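Local coordinates for UPF0045 protein MTH_1187 (Methanothermobacter thermautotrophicus, PDB 1LXN) that is of unknown function but, as a member of the UPF0045 thiamine-binding family, may bind thiamine, at residues A[32-37]-A[45-50]; A[4-9]-A[58-63]; A[24-29]-A[36-41]. One frame throughout, in Å; residues are numbered along the deposited sequence.

Contact 1 (A[32-37]-A[45-50]); sequences LNVRYE and LEAEDL
A water joins the loop ends of 32-37 and 45-50: it donates to Asn33 O at 2.7 Å and accepts from Glu48 N. Further along, Arg35 N reaches Glu46 O at 3.0 Å, nearly straight (165°) and in the carbonyl plane, while Glu46 N returns to Arg35 O, tilted from that carbonyl's plane. Arg35 and Glu46 are thus a hydrogen-bonded antiparallel pair, and Tyr36 with Leu45 is the adjacent non-hydrogen-bonded one, the register of the hairpin of strands 35-39 and 42-47. On the face carrying Arg35 and Glu46, the arginine crosses the glutamate at a slant, OE1 lying at the guanidinium edge near its plane: Arg35 CD is 3.6 Å from Glu46 OE1, but NH1 stands 4.1 Å from it, beyond a salt bridge. Glu46 OE2 instead takes a hydrogen bond from Leu88 N. On the face of Tyr36 and Leu45 the contacts between the segments are apolar. Leu45 CG stands anti to its carbonyl carbon (chi1 -56°), and the CD2 branch comes within 3.6 Å of Tyr36 CB; Val34 CG1 meets Ala47 CB at 4.1 Å. Cross-strand cohesion therefore rests on backbone bonds and apolar contact, the Arg35-Glu46 charges probably adding only modest attraction.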
ATOM      1  N   LEU A  32      -6.545   0.278  -9.846  1.00 24.28           N
ATOM      2  CA  LEU A  32      -5.628  -0.655 -10.495  1.00 25.07           C
ATOM      3  C   LEU A  32      -6.016  -2.083 -10.160  1.00 24.93           C
ATOM      4  O   LEU A  32      -6.819  -2.319  -9.263  1.00 24.39           O
ATOM      5  CB  LEU A  32      -4.176  -0.385 -10.069  1.00 23.92           C
ATOM      6  CG  LEU A  32      -3.482   0.850 -10.672  1.00 25.47           C
ATOM      7  CD1 LEU A  32      -3.509   0.757 -12.199  1.00 25.06           C
ATOM      8  CD2 LEU A  32      -4.171   2.126 -10.223  1.00 21.30           C
ATOM      9  N   ASN A  33      -5.442  -3.042 -10.876  1.00 24.75           N
ATOM     10  CA  ASN A  33      -5.774  -4.437 -10.638  1.00 25.76           C
ATOM     11  C   ASN A  33      -4.998  -5.068  -9.484  1.00 25.68           C
ATOM     12  O   ASN A  33      -4.258  -6.030  -9.671  1.00 24.50           O
ATOM     13  CB  ASN A  33      -5.566  -5.248 -11.916  1.00 28.87           C
ATOM     14  CG  ASN A  33      -6.169  -6.632 -11.822  1.00 35.45           C
ATOM     15  OD1 ASN A  33      -7.299  -6.796 -11.351  1.00 38.90           O
ATOM     16  ND2 ASN A  33      -5.427  -7.641 -12.277  1.00 36.23           N
ATOM     17  N   VAL A  34      -5.173  -4.518  -8.287  1.00 25.01           N
ATOM     18  CA  VAL A  34      -4.508  -5.042  -7.098  1.00 24.38           C
ATOM     19  C   VAL A  34      -5.523  -5.225  -5.975  1.00 25.09           C
ATOM     20  O   VAL A  34      -6.584  -4.600  -5.976  1.00 25.53           O
ATOM     21  CB  VAL A  34      -3.412  -4.079  -6.575  1.00 24.21           C
ATOM     22  CG1 VAL A  34      -2.371  -3.824  -7.657  1.00 23.95           C
ATOM     23  CG2 VAL A  34      -4.049  -2.766  -6.107  1.00 22.17           C
ATOM     24  N   ARG A  35      -5.207  -6.096  -5.026  1.00 24.98           N
ATOM     25  CA  ARG A  35      -6.079  -6.291  -3.878  1.00 26.60           C
ATOM     26  C   ARG A  35      -5.401  -5.522  -2.753  1.00 25.12           C
ATOM     27  O   ARG A  35      -4.177  -5.437  -2.708  1.00 23.02           O
ATOM     28  CB  ARG A  35      -6.190  -7.770  -3.513  1.00 29.82           C
ATOM     29  CG  ARG A  35      -7.040  -8.585  -4.475  1.00 36.31           C
ATOM     30  CD  ARG A  35      -6.958 -10.074  -4.162  1.00 43.33           C
ATOM     31  NE  ARG A  35      -7.817 -10.867  -5.039  1.00 49.91           N
ATOM     32  CZ  ARG A  35      -7.773 -12.193  -5.129  1.00 53.68           C
ATOM     33  NH1 ARG A  35      -6.904 -12.882  -4.396  1.00 55.83           N
ATOM     34  NH2 ARG A  35      -8.595 -12.834  -5.954  1.00 54.27           N
ATOM     35  N   TYR A  36      -6.184  -4.942  -1.856  1.00 24.79           N
ATOM     36  CA  TYR A  36      -5.595  -4.185  -0.766  1.00 23.74           C
ATOM     37  C   TYR A  36      -6.332  -4.436   0.540  1.00 23.66           C
ATOM     38  O   TYR A  36      -7.463  -4.921   0.556  1.00 22.63           O
ATOM     39  CB  TYR A  36      -5.610  -2.688  -1.101  1.00 24.77           C
ATOM     40  CG  TYR A  36      -6.972  -2.038  -0.979  1.00 27.80           C
ATOM     41  CD1 TYR A  36      -7.437  -1.574   0.252  1.00 29.32           C
ATOM     42  CD2 TYR A  36      -7.810  -1.916  -2.086  1.00 31.34           C
ATOM     43  CE1 TYR A  36      -8.707  -1.004   0.379  1.00 31.69           C
ATOM     44  CE2 TYR A  36      -9.081  -1.351  -1.972  1.00 32.48           C
ATOM     45  CZ  TYR A  36      -9.523  -0.897  -0.737  1.00 32.33           C
ATOM     46  OH  TYR A  36     -10.773  -0.326  -0.625  1.00 35.42           O
ATOM     47  N   GLU A  37      -5.672  -4.098   1.636  1.00 23.95           N
ATOM     48  CA  GLU A  37      -6.248  -4.245   2.958  1.00 24.80           C
ATOM     49  C   GLU A  37      -5.660  -3.138   3.821  1.00 24.25           C
ATOM     50  O   GLU A  37      -4.444  -3.066   4.008  1.00 21.44           O
ATOM     51  CB  GLU A  37      -5.902  -5.613   3.548  1.00 28.10           C
ATOM     52  CG  GLU A  37      -6.522  -5.865   4.911  1.00 36.56           C
ATOM     53  CD  GLU A  37      -6.138  -7.217   5.499  1.00 41.92           C
ATOM     54  OE1 GLU A  37      -4.926  -7.461   5.714  1.00 44.71           O
ATOM     55  OE2 GLU A  37      -7.051  -8.035   5.749  1.00 46.67           O
ATOM     56  N   LEU A  45      -0.941  -4.889   0.302  1.00 22.84           N
ATOM     57  CA  LEU A  45      -1.294  -5.129  -1.092  1.00 22.29           C
ATOM     58  C   LEU A  45      -0.891  -6.505  -1.606  1.00 21.56           C
ATOM     59  O   LEU A  45       0.031  -7.140  -1.092  1.00 20.37           O
ATOM     60  CB  LEU A  45      -0.620  -4.081  -1.989  1.00 22.66           C
ATOM     61  CG  LEU A  45      -0.868  -2.589  -1.721  1.00 23.71           C
ATOM     62  CD1 LEU A  45       0.199  -1.757  -2.424  1.00 21.39           C
ATOM     63  CD2 LEU A  45      -2.258  -2.204  -2.208  1.00 20.75           C
ATOM     64  N   GLU A  46      -1.599  -6.946  -2.638  1.00 19.94           N
ATOM     65  CA  GLU A  46      -1.309  -8.200  -3.319  1.00 21.84           C
ATOM     66  C   GLU A  46      -1.447  -7.863  -4.799  1.00 20.95           C
ATOM     67  O   GLU A  46      -2.427  -7.235  -5.219  1.00 19.11           O
ATOM     68  CB  GLU A  46      -2.300  -9.300  -2.946  1.00 21.51           C
ATOM     69  CG  GLU A  46      -2.272  -9.695  -1.490  1.00 25.17           C
ATOM     70  CD  GLU A  46      -3.236 -10.826  -1.196  1.00 28.66           C
ATOM     71  OE1 GLU A  46      -4.175 -11.012  -1.997  1.00 29.89           O
ATOM     72  OE2 GLU A  46      -3.062 -11.516  -0.168  1.00 28.64           O
ATOM     73  N   ALA A  47      -0.454  -8.257  -5.582  1.00 20.79           N
ATOM     74  CA  ALA A  47      -0.467  -7.979  -7.012  1.00 20.97           C
ATOM     75  C   ALA A  47       0.022  -9.208  -7.757  1.00 23.02           C
ATOM     76  O   ALA A  47       0.692 -10.062  -7.179  1.00 22.74           O
ATOM     77  CB  ALA A  47       0.434  -6.779  -7.314  1.00 18.41           C
ATOM     78  N   GLU A  48      -0.318  -9.295  -9.038  1.00 25.85           N
ATOM     79  CA  GLU A  48       0.092 -10.420  -9.868  1.00 27.71           C
ATOM     80  C   GLU A  48       1.434 -10.167 -10.542  1.00 26.43           C
ATOM     81  O   GLU A  48       2.089 -11.099 -11.000  1.00 24.99           O
ATOM     82  CB  GLU A  48      -0.962 -10.698 -10.940  1.00 31.80           C
ATOM     83  CG  GLU A  48      -2.194 -11.427 -10.439  1.00 38.29           C
ATOM     84  CD  GLU A  48      -3.270 -11.531 -11.507  1.00 43.88           C
ATOM     85  OE1 GLU A  48      -4.217 -12.329 -11.318  1.00 46.81           O
ATOM     86  OE2 GLU A  48      -3.172 -10.809 -12.530  1.00 45.48           O
ATOM     87  N   ASP A  49       1.838  -8.907 -10.625  1.00 24.98           N
ATOM     88  CA  ASP A  49       3.116  -8.578 -11.242  1.00 24.32           C
ATOM     89  C   ASP A  49       3.630  -7.233 -10.750  1.00 22.18           C
ATOM     90  O   ASP A  49       2.870  -6.416 -10.238  1.00 21.21           O
ATOM     91  CB  ASP A  49       2.997  -8.592 -12.773  1.00 26.53           C
ATOM     92  CG  ASP A  49       1.967  -7.606 -13.293  1.00 28.13           C
ATOM     93  OD1 ASP A  49       2.255  -6.395 -13.341  1.00 29.31           O
ATOM     94  OD2 ASP A  49       0.863  -8.048 -13.654  1.00 33.73           O
ATOM     95  N   LEU A  50       4.927  -7.015 -10.903  1.00 21.43           N
ATOM     96  CA  LEU A  50       5.555  -5.786 -10.449  1.00 22.18           C
ATOM     97  C   LEU A  50       5.053  -4.534 -11.139  1.00 21.66           C
ATOM     98  O   LEU A  50       4.978  -3.478 -10.511  1.00 20.65           O
ATOM     99  CB  LEU A  50       7.076  -5.891 -10.595  1.00 23.95           C
ATOM    100  CG  LEU A  50       7.696  -6.832  -9.562  1.00 28.39           C
ATOM    101  CD1 LEU A  50       9.146  -7.143  -9.920  1.00 30.55           C
ATOM    102  CD2 LEU A  50       7.589  -6.181  -8.185  1.00 27.48           C
TER
HETATM  103  O   HOH W   1      -1.891  -7.317 -10.083  1.00 30.15           O

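Contact 2 (A[4-9]-A[58-63]); sequences AELTVI and KAAHEA
Ala60 of helix 58-63 meets Leu6 of strand 4-9 through its methyl: Ala60 CB lies 3.7 Å from Leu6 CD2, the closest approach between the two segments. The same methyl also faces the next inward-pointing residue of the strand, with Val8 CG2 at 4.2 Å, so one methyl touches two branched side chains two residues apart. Leu6 CG stands anti to the backbone N (chi1 171°), and a chi2 of 72° then sets CD2 as the methyl against Ala60. In Val8, CG1 is the branch anti to the backbone N, leaving CG2 beside that N and directed at Ala60.

The geometry is that of a helix laid on one face of an antiparallel sheet, in a ferredoxin-like alpha/beta sandwich: the short axes pass 8.9 Å apart and run nearly parallel, 18° between their directions. Strand 2-10 is an inner strand of the sheet, between 42-47 and 72-79, and alternate residues Leu6 and Val8 direct their side chains to the helical side. Elsewhere on helix 50-66, Leu6 also touches Val57 and Val8 touches Val64, so the two strand residues pack along successive turns. Leu29 of helix 19-29 touches both Leu6 and Ala60, placing this junction where the two helices meet the sheet.

One residue on, His61 takes part through its backbone rather than its ring. Its CA is 4.2 Å from Val8 CG1, and the CA atoms of Val8 and His61, 6.2 Å apart, mark the nearest backbone approach of the segments. The imidazole is led off to another strand, where ND1 is hydrogen-bonded to Thr74 OG1.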
ATOM      1  N   ALA A   4       2.883  -6.761  -0.468  1.00 20.69           N
ATOM      2  CA  ALA A   4       3.572  -5.517  -0.184  1.00 20.28           C
ATOM      3  C   ALA A   4       2.808  -4.664   0.808  1.00 19.00           C
ATOM      4  O   ALA A   4       1.669  -4.965   1.163  1.00 19.31           O
ATOM      5  CB  ALA A   4       3.770  -4.734  -1.489  1.00 19.13           C
ATOM      6  N   GLU A   5       3.456  -3.597   1.252  1.00 19.84           N
ATOM      7  CA  GLU A   5       2.846  -2.647   2.166  1.00 20.64           C
ATOM      8  C   GLU A   5       3.201  -1.253   1.684  1.00 19.51           C
ATOM      9  O   GLU A   5       4.348  -0.978   1.328  1.00 19.18           O
ATOM     10  CB  GLU A   5       3.346  -2.832   3.599  1.00 22.43           C
ATOM     11  CG  GLU A   5       2.773  -1.785   4.534  1.00 27.48           C
ATOM     12  CD  GLU A   5       3.000  -2.101   5.996  1.00 33.39           C
ATOM     13  OE1 GLU A   5       2.545  -1.303   6.843  1.00 35.78           O
ATOM     14  OE2 GLU A   5       3.628  -3.139   6.298  1.00 35.19           O
ATOM     15  N   LEU A   6       2.211  -0.369   1.687  1.00 19.09           N
ATOM     16  CA  LEU A   6       2.414   0.993   1.229  1.00 17.48           C
ATOM     17  C   LEU A   6       1.925   2.023   2.233  1.00 19.50           C
ATOM     18  O   LEU A   6       0.826   1.900   2.775  1.00 15.25           O
ATOM     19  CB  LEU A   6       1.669   1.200  -0.090  1.00 17.03           C
ATOM     20  CG  LEU A   6       1.609   2.643  -0.588  1.00 20.10           C
ATOM     21  CD1 LEU A   6       2.988   3.083  -1.082  1.00 17.14           C
ATOM     22  CD2 LEU A   6       0.569   2.741  -1.698  1.00 19.04           C
ATOM     23  N   THR A   7       2.749   3.037   2.482  1.00 19.68           N
ATOM     24  CA  THR A   7       2.366   4.117   3.376  1.00 21.91           C
ATOM     25  C   THR A   7       2.717   5.406   2.642  1.00 21.61           C
ATOM     26  O   THR A   7       3.863   5.609   2.237  1.00 22.73           O
ATOM     27  CB  THR A   7       3.130   4.088   4.724  1.00 24.10           C
ATOM     28  OG1 THR A   7       4.456   4.591   4.528  1.00 31.92           O
ATOM     29  CG2 THR A   7       3.223   2.663   5.266  1.00 25.67           C
ATOM     30  N   VAL A   8       1.715   6.251   2.430  1.00 20.22           N
ATOM     31  CA  VAL A   8       1.912   7.530   1.765  1.00 21.33           C
ATOM     32  C   VAL A   8       1.655   8.551   2.863  1.00 22.21           C
ATOM     33  O   VAL A   8       0.538   8.663   3.358  1.00 24.45           O
ATOM     34  CB  VAL A   8       0.906   7.733   0.616  1.00 21.46           C
ATOM     35  CG1 VAL A   8       1.213   9.032  -0.121  1.00 19.99           C
ATOM     36  CG2 VAL A   8       0.964   6.552  -0.343  1.00 18.92           C
ATOM     37  N   ILE A   9       2.691   9.284   3.251  1.00 20.82           N
ATOM     38  CA  ILE A   9       2.565  10.252   4.330  1.00 19.92           C
ATOM     39  C   ILE A   9       2.849  11.685   3.893  1.00 19.79           C
ATOM     40  O   ILE A   9       3.979  12.035   3.576  1.00 19.43           O
ATOM     41  CB  ILE A   9       3.527   9.895   5.493  1.00 19.82           C
ATOM     42  CG1 ILE A   9       3.341   8.425   5.893  1.00 19.31           C
ATOM     43  CG2 ILE A   9       3.266  10.799   6.688  1.00 19.55           C
ATOM     44  CD1 ILE A   9       4.287   7.948   6.990  1.00 20.58           C
ATOM     45  N   LYS A  58       2.449   4.484  -7.715  1.00 21.27           N
ATOM     46  CA  LYS A  58       2.588   5.816  -8.300  1.00 22.07           C
ATOM     47  C   LYS A  58       1.257   6.548  -8.202  1.00 20.33           C
ATOM     48  O   LYS A  58       1.210   7.726  -7.857  1.00 21.11           O
ATOM     49  CB  LYS A  58       3.008   5.743  -9.774  1.00 24.06           C
ATOM     50  CG  LYS A  58       4.494   5.503  -9.993  1.00 29.15           C
ATOM     51  CD  LYS A  58       4.864   5.504 -11.474  1.00 31.32           C
ATOM     52  CE  LYS A  58       4.229   4.333 -12.211  1.00 34.97           C
ATOM     53  NZ  LYS A  58       4.696   4.228 -13.627  1.00 37.86           N
ATOM     54  N   ALA A  59       0.175   5.841  -8.498  1.00 17.85           N
ATOM     55  CA  ALA A  59      -1.153   6.435  -8.441  1.00 19.16           C
ATOM     56  C   ALA A  59      -1.492   6.939  -7.035  1.00 19.66           C
ATOM     57  O   ALA A  59      -2.016   8.045  -6.876  1.00 19.94           O
ATOM     58  CB  ALA A  59      -2.196   5.423  -8.898  1.00 18.18           C
ATOM     59  N   ALA A  60      -1.188   6.130  -6.023  1.00 18.52           N
ATOM     60  CA  ALA A  60      -1.479   6.505  -4.645  1.00 18.10           C
ATOM     61  C   ALA A  60      -0.667   7.733  -4.259  1.00 18.51           C
ATOM     62  O   ALA A  60      -1.198   8.680  -3.682  1.00 19.14           O
ATOM     63  CB  ALA A  60      -1.175   5.343  -3.705  1.00 17.59           C
ATOM     64  N   HIS A  61       0.621   7.711  -4.594  1.00 18.13           N
ATOM     65  CA  HIS A  61       1.525   8.818  -4.308  1.00 18.74           C
ATOM     66  C   HIS A  61       1.017  10.123  -4.942  1.00 20.02           C
ATOM     67  O   HIS A  61       0.941  11.159  -4.275  1.00 19.15           O
ATOM     68  CB  HIS A  61       2.921   8.492  -4.849  1.00 17.86           C
ATOM     69  CG  HIS A  61       3.953   9.542  -4.560  1.00 18.03           C
ATOM     70  ND1 HIS A  61       4.685   9.566  -3.391  1.00 16.54           N
ATOM     71  CD2 HIS A  61       4.393  10.589  -5.302  1.00 14.61           C
ATOM     72  CE1 HIS A  61       5.535  10.578  -3.428  1.00 14.54           C
ATOM     73  NE2 HIS A  61       5.378  11.213  -4.575  1.00 16.48           N
ATOM     74  N   GLU A  62       0.673  10.061  -6.227  1.00 21.49           N
ATOM     75  CA  GLU A  62       0.188  11.227  -6.969  1.00 23.62           C
ATOM     76  C   GLU A  62      -1.120  11.779  -6.413  1.00 23.59           C
ATOM     77  O   GLU A  62      -1.329  12.986  -6.417  1.00 22.21           O
ATOM     78  CB  GLU A  62      -0.025  10.871  -8.446  1.00 27.16           C
ATOM     79  CG  GLU A  62       1.155  10.175  -9.107  1.00 35.73           C
ATOM     80  CD  GLU A  62       2.151  11.131  -9.733  1.00 41.51           C
ATOM     81  OE1 GLU A  62       2.299  12.267  -9.225  1.00 43.57           O
ATOM     82  OE2 GLU A  62       2.796  10.733 -10.732  1.00 43.90           O
ATOM     83  N   ALA A  63      -2.003  10.895  -5.953  1.00 21.69           N
ATOM     84  CA  ALA A  63      -3.287  11.326  -5.413  1.00 22.61           C
ATOM     85  C   ALA A  63      -3.105  12.219  -4.191  1.00 21.60           C
ATOM     86  O   ALA A  63      -3.876  13.149  -3.979  1.00 22.03           O
ATOM     87  CB  ALA A  63      -4.151  10.111  -5.054  1.00 21.28           C
TER

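Contact 3 (A[24-29]-A[36-41]); sequences AAVEAL and YEISGM
Val26 covers one face of the Tyr36 ring, and this CH-pi contact is the main link between helix 24-29 and strand 36-39. Its evidence is the position of Val26 CG1: 4.0 Å from the ring centroid, 25° off the normal and displaced toward the rim. The methyl therefore sits closest to the outer half of the ring, 3.7 Å from Tyr36 CE1 and 3.8 Å from CZ. Two torsions bring the groups together. Val26 CG1 is anti to the backbone N (chi1 176°), while Tyr36 CG lies between its own backbone N and carbonyl carbon (chi1 75°), which brings the ring against Val26; the two side chains cross at about a right angle.

Apolar contact beyond the ring is thinner. The same methyl, Val26 CG1, is also approached by Ile38 CD1, a looser contact at 4.5 Å. Thr43 of the neighbouring strand touches Val26 and Tyr36 as well. Replacing Tyr36 by an alanine would probably leave Val26 CG1 without its aromatic face and open a gap between the helix and this strand.

The polar bonds here serve the turn after the strand: Ser39 OG accepts from Met41 N (a selenomethionine) at 3.2 Å, forming an ST turn, and also bonds Gly42 O, just past the segment. The turn leads into strand 42-47, while helix 19-29 packs on the face of strand 35-39, outermost within this chain, an arrangement characteristic of the helix-covered face of a ferredoxin-like alpha/beta sandwich.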
ATOM      1  N   ALA A  24      -7.602   9.216   0.077  1.00 15.76           N
ATOM      2  CA  ALA A  24      -7.397   9.608  -1.320  1.00 18.20           C
ATOM      3  C   ALA A  24      -6.356   8.686  -1.978  1.00 18.79           C
ATOM      4  O   ALA A  24      -6.487   8.324  -3.146  1.00 20.36           O
ATOM      5  CB  ALA A  24      -6.936  11.057  -1.412  1.00 16.46           C
ATOM      6  N   ALA A  25      -5.318   8.319  -1.233  1.00 17.18           N
ATOM      7  CA  ALA A  25      -4.294   7.428  -1.771  1.00 18.27           C
ATOM      8  C   ALA A  25      -4.915   6.073  -2.087  1.00 18.84           C
ATOM      9  O   ALA A  25      -4.674   5.506  -3.151  1.00 18.88           O
ATOM     10  CB  ALA A  25      -3.154   7.255  -0.770  1.00 17.07           C
ATOM     11  N   VAL A  26      -5.726   5.560  -1.163  1.00 20.15           N
ATOM     12  CA  VAL A  26      -6.363   4.262  -1.355  1.00 21.16           C
ATOM     13  C   VAL A  26      -7.358   4.302  -2.509  1.00 24.28           C
ATOM     14  O   VAL A  26      -7.464   3.349  -3.288  1.00 24.56           O
ATOM     15  CB  VAL A  26      -7.085   3.801  -0.067  1.00 22.18           C
ATOM     16  CG1 VAL A  26      -7.823   2.484  -0.319  1.00 19.32           C
ATOM     17  CG2 VAL A  26      -6.066   3.633   1.068  1.00 20.43           C
ATOM     18  N   GLU A  27      -8.083   5.410  -2.619  1.00 24.35           N
ATOM     19  CA  GLU A  27      -9.063   5.569  -3.680  1.00 25.26           C
ATOM     20  C   GLU A  27      -8.361   5.446  -5.034  1.00 24.42           C
ATOM     21  O   GLU A  27      -8.918   4.892  -5.984  1.00 22.07           O
ATOM     22  CB  GLU A  27      -9.741   6.936  -3.569  1.00 28.82           C
ATOM     23  CG  GLU A  27     -11.145   6.979  -4.146  1.00 37.75           C
ATOM     24  CD  GLU A  27     -12.205   6.539  -3.141  1.00 43.89           C
ATOM     25  OE1 GLU A  27     -12.430   7.280  -2.151  1.00 47.07           O
ATOM     26  OE2 GLU A  27     -12.807   5.457  -3.336  1.00 44.47           O
ATOM     27  N   ALA A  28      -7.138   5.964  -5.119  1.00 21.95           N
ATOM     28  CA  ALA A  28      -6.376   5.892  -6.363  1.00 23.38           C
ATOM     29  C   ALA A  28      -5.914   4.456  -6.614  1.00 24.30           C
ATOM     30  O   ALA A  28      -5.895   3.996  -7.754  1.00 22.40           O
ATOM     31  CB  ALA A  28      -5.179   6.833  -6.305  1.00 22.46           C
ATOM     32  N   LEU A  29      -5.549   3.761  -5.535  1.00 26.67           N
ATOM     33  CA  LEU A  29      -5.097   2.367  -5.584  1.00 29.08           C
ATOM     34  C   LEU A  29      -6.194   1.456  -6.120  1.00 29.59           C
ATOM     35  O   LEU A  29      -5.937   0.565  -6.925  1.00 32.31           O
ATOM     36  CB  LEU A  29      -4.734   1.864  -4.178  1.00 29.25           C
ATOM     37  CG  LEU A  29      -3.360   2.136  -3.590  1.00 30.57           C
ATOM     38  CD1 LEU A  29      -3.363   1.826  -2.101  1.00 30.25           C
ATOM     39  CD2 LEU A  29      -2.333   1.280  -4.312  1.00 34.37           C
ATOM     40  N   TYR A  36      -6.184  -4.942  -1.856  1.00 24.79           N
ATOM     41  CA  TYR A  36      -5.595  -4.185  -0.766  1.00 23.74           C
ATOM     42  C   TYR A  36      -6.332  -4.436   0.540  1.00 23.66           C
ATOM     43  O   TYR A  36      -7.463  -4.921   0.556  1.00 22.63           O
ATOM     44  CB  TYR A  36      -5.610  -2.688  -1.101  1.00 24.77           C
ATOM     45  CG  TYR A  36      -6.972  -2.038  -0.979  1.00 27.80           C
ATOM     46  CD1 TYR A  36      -7.437  -1.574   0.252  1.00 29.32           C
ATOM     47  CD2 TYR A  36      -7.810  -1.916  -2.086  1.00 31.34           C
ATOM     48  CE1 TYR A  36      -8.707  -1.004   0.379  1.00 31.69           C
ATOM     49  CE2 TYR A  36      -9.081  -1.351  -1.972  1.00 32.48           C
ATOM     50  CZ  TYR A  36      -9.523  -0.897  -0.737  1.00 32.33           C
ATOM     51  OH  TYR A  36     -10.773  -0.326  -0.625  1.00 35.42           O
ATOM     52  N   GLU A  37      -5.672  -4.098   1.636  1.00 23.95           N
ATOM     53  CA  GLU A  37      -6.248  -4.245   2.958  1.00 24.80           C
ATOM     54  C   GLU A  37      -5.660  -3.138   3.821  1.00 24.25           C
ATOM     55  O   GLU A  37      -4.444  -3.066   4.008  1.00 21.44           O
ATOM     56  CB  GLU A  37      -5.902  -5.613   3.548  1.00 28.10           C
ATOM     57  CG  GLU A  37      -6.522  -5.865   4.911  1.00 36.56           C
ATOM     58  CD  GLU A  37      -6.138  -7.217   5.499  1.00 41.92           C
ATOM     59  OE1 GLU A  37      -4.926  -7.461   5.714  1.00 44.71           O
ATOM     60  OE2 GLU A  37      -7.051  -8.035   5.749  1.00 46.67           O
ATOM     61  N   ILE A  38      -6.524  -2.260   4.320  1.00 23.07           N
ATOM     62  CA  ILE A  38      -6.094  -1.157   5.167  1.00 22.37           C
ATOM     63  C   ILE A  38      -5.732  -1.686   6.556  1.00 22.36           C
ATOM     64  O   ILE A  38      -6.546  -2.344   7.195  1.00 21.65           O
ATOM     65  CB  ILE A  38      -7.224  -0.110   5.296  1.00 24.61           C
ATOM     66  CG1 ILE A  38      -7.570   0.442   3.909  1.00 23.52           C
ATOM     67  CG2 ILE A  38      -6.789   1.022   6.226  1.00 25.10           C
ATOM     68  CD1 ILE A  38      -8.887   1.165   3.844  1.00 24.29           C
ATOM     69  N   SER A  39      -4.505  -1.419   7.009  1.00 22.42           N
ATOM     70  CA  SER A  39      -4.059  -1.862   8.330  1.00 23.42           C
ATOM     71  C   SER A  39      -3.683  -0.643   9.167  1.00 24.59           C
ATOM     72  O   SER A  39      -3.583   0.473   8.651  1.00 25.43           O
ATOM     73  CB  SER A  39      -2.845  -2.796   8.231  1.00 24.75           C
ATOM     74  OG  SER A  39      -1.629  -2.071   8.392  1.00 30.36           O
ATOM     75  N   GLY A  40      -3.453  -0.858  10.455  1.00 23.96           N
ATOM     76  CA  GLY A  40      -3.122   0.248  11.336  1.00 25.74           C
ATOM     77  C   GLY A  40      -1.851   1.024  11.040  1.00 25.75           C
ATOM     78  O   GLY A  40      -1.704   2.149  11.520  1.00 26.73           O
HETATM   79  N   MSE A  41      -0.940   0.455  10.256  1.00 24.20           N
HETATM   80  CA  MSE A  41       0.318   1.140   9.958  1.00 25.79           C
HETATM   81  C   MSE A  41       0.630   1.324   8.476  1.00 25.46           C
HETATM   82  O   MSE A  41       1.755   1.658   8.118  1.00 27.56           O
HETATM   83  CB  MSE A  41       1.478   0.396  10.625  1.00 26.96           C
HETATM   84  CG  MSE A  41       1.452   0.422  12.157  1.00 27.91           C
HETATM   85 SE   MSE A  41       1.634   2.216  12.886  1.00 34.32          SE
HETATM   86  CE  MSE A  41       3.506   2.533  12.484  1.00 25.56           C
TER

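Contact 2 is the buried one, made by a central strand and a helix through aliphatic groups and a helix backbone. Contacts 1 and 3 are only partly buried and share Tyr36 on strand 35-39, at the sheet's margin within this chain. Contact 1 works within the sheet, so backbone bonds and a water dominate; contacts 2 and 3 pack helices against it and rely on side-chain packing. They meet physically: Leu45 CD1 packs on Leu6 CB at 4.0 Å, and Leu45 CD2 on Leu29 CD2 at 4.1 Å. Along the chain, both contacts 1 and 3 are nested inside the loop that contact 2 closes.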